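Side-chain contact in precorrin-3 methylase (Rhodobacter capsulatus, PDB 3NUT), which probably transfers a methyl group from S-adenosyl-L-methionine to a precorrin intermediate on the pathway to adenosylcobalamin: residues N145-P148 / F149-E153. Numbering follows the deposited sequence.
Sequences NLKP and FEILE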
loop_
_atom_site.group_PDB
_atom_site.type_symbol
_atom_site.label_atom_id
_atom_site.label_comp_id
_atom_site.label_asym_id
_atom_site.label_seq_id
_atom_site.Cartn_x
_atom_site.Cartn_y
_atom_site.Cartn_z
ATOM N N ASN A 145 12.926 13.306 -10.985
ATOM C CA ASN A 145 13.752 14.371 -11.546
ATOM C C ASN A 145 13.221 15.776 -11.203
ATOM O O ASN A 145 13.950 16.761 -11.326
ATOM C CB ASN A 145 13.917 14.165 -13.059
ATOM C CG ASN A 145 14.431 12.750 -13.414
ATOM O OD1 ASN A 145 15.331 12.203 -12.758
ATOM N ND2 ASN A 145 13.848 12.160 -14.453
ATOM N N LEU A 146 11.965 15.848 -10.740
ATOM C CA LEU A 146 11.346 17.107 -10.266
ATOM C C LEU A 146 11.831 17.556 -8.869
ATOM O O LEU A 146 11.633 18.712 -8.476
ATOM C CB LEU A 146 9.807 17.013 -10.278
ATOM C CG LEU A 146 8.983 16.882 -11.575
ATOM C CD1 LEU A 146 7.476 16.777 -11.262
ATOM C CD2 LEU A 146 9.254 18.028 -12.539
ATOM N N LYS A 147 12.442 16.637 -8.120
ATOM C CA LYS A 147 13.117 16.964 -6.857
ATOM C C LYS A 147 14.634 17.157 -7.073
ATOM O O LYS A 147 15.228 16.533 -7.967
ATOM C CB LYS A 147 12.891 15.858 -5.816
ATOM C CG LYS A 147 11.426 15.532 -5.512
ATOM C CD LYS A 147 11.239 14.864 -4.135
ATOM C CE LYS A 147 11.614 13.365 -4.117
ATOM N NZ LYS A 147 13.083 13.091 -4.218
ATOM N N PRO A 148 15.263 18.039 -6.272
ATOM C CA PRO A 148 16.726 18.002 -6.288
ATOM C C PRO A 148 17.181 16.800 -5.459
ATOM O O PRO A 148 16.535 16.468 -4.454
ATOM C CB PRO A 148 17.128 19.328 -5.624
ATOM C CG PRO A 148 15.943 19.718 -4.758
ATOM C CD PRO A 148 14.716 19.070 -5.359
ATOM N N PHE A 149 18.264 16.143 -5.883
ATOM C CA PHE A 149 18.810 14.976 -5.168
ATOM C C PHE A 149 18.857 15.194 -3.641
ATOM O O PHE A 149 18.648 14.265 -2.857
ATOM C CB PHE A 149 20.199 14.601 -5.709
ATOM C CG PHE A 149 20.777 13.374 -5.071
ATOM C CD1 PHE A 149 20.500 12.111 -5.588
ATOM C CD2 PHE A 149 21.573 13.476 -3.928
ATOM C CE1 PHE A 149 21.017 10.969 -4.983
ATOM C CE2 PHE A 149 22.091 12.341 -3.318
ATOM C CZ PHE A 149 21.812 11.088 -3.846
ATOM N N GLU A 150 19.121 16.434 -3.247
ATOM C CA GLU A 150 19.099 16.879 -1.860
ATOM C C GLU A 150 17.935 16.300 -1.033
ATOM O O GLU A 150 18.158 15.766 0.056
ATOM C CB GLU A 150 19.057 18.407 -1.856
ATOM C CG GLU A 150 19.433 19.078 -0.551
ATOM C CD GLU A 150 18.879 20.501 -0.474
ATOM O OE1 GLU A 150 19.688 21.466 -0.487
ATOM O OE2 GLU A 150 17.631 20.648 -0.428
ATOM N N ILE A 151 16.706 16.394 -1.548
ATOM C CA ILE A 151 15.522 15.940 -0.804
ATOM C C ILE A 151 15.427 14.411 -0.659
ATOM O O ILE A 151 15.086 13.891 0.412
ATOM C CB ILE A 151 14.217 16.476 -1.415
ATOM C CG1 ILE A 151 14.236 18.016 -1.508
ATOM C CG2 ILE A 151 12.983 15.935 -0.630
ATOM C CD1 ILE A 151 14.118 18.768 -0.162
ATOM N N LEU A 152 15.713 13.700 -1.740
ATOM C CA LEU A 152 15.808 12.242 -1.715
ATOM C C LEU A 152 16.772 11.738 -0.621
ATOM O O LEU A 152 16.511 10.724 0.058
ATOM C CB LEU A 152 16.248 11.730 -3.091
ATOM C CG LEU A 152 16.416 10.224 -3.226
ATOM C CD1 LEU A 152 15.152 9.510 -2.744
ATOM C CD2 LEU A 152 16.779 9.817 -4.664
ATOM N N GLU A 153 17.881 12.459 -0.457
ATOM C CA GLU A 153 18.894 12.113 0.533
ATOM C C GLU A 153 18.335 12.331 1.945
ATOM O O GLU A 153 18.457 11.458 2.812
ATOM C CB GLU A 153 20.179 12.920 0.288
ATOM C CG GLU A 153 21.421 12.373 1.017
ATOM C CD GLU A 153 22.568 13.385 1.132
ATOM O OE1 GLU A 153 23.665 12.953 1.565
ATOM O OE2 GLU A 153 22.382 14.594 0.818
#
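Lys147 reaches forward over the first turn of the helix that follows it and meets Ile151 and Leu152. Its CG lies anti to its own carbonyl carbon (chi1 -56°), which sends the chain forward, and the bends at chi3 and chi4 bring NZ back to the helix beside Leu152. Lys147 CD crosses the Ile151 methyl, 4.1 Å from Ile151 CG2. The ammonium end then turns in over the next residue, with Lys147 NZ 3.6 Å from Leu152 CB. The lysine chain runs at about a right angle to both side chains. These are van der Waals contacts of its methylene groups and its tip. Lys147 also packs on Asp136 of the second subunit, so this turn lies close to the dimer contact.

Pro148 follows Lys147 where the loop runs into the helix. Its ring lies against the Ile151 side chain at a slant, with Pro148 CD 4.0 Å from Ile151 CG1. The Ile151 CG1 branch stands beside its own backbone N, on the side from which the ring approaches. The backbone joins the same two residues. Ile151 N donates to Pro148 O over 2.9 Å, with an N-H...O angle of 148°.

The next backbone bond, from Glu153 N to Phe149 O at 3.1 Å, is already of the i to i+4 kind. Phe149 turns from the loop to helix 179-190, where its ring makes a cation-pi contact with Arg182. Leu152 is buried against Leu142 and Gln179.

The contact lies at the N-terminal end of the helix, in the link from strand 137-141. The Lys147 side chain is about 13 Å from the bound S-adenosyl-L-homocysteine. This is a loop-to-helix junction at the protein surface, where an i to i+3 bond precedes the i to i+4 pattern of the helix.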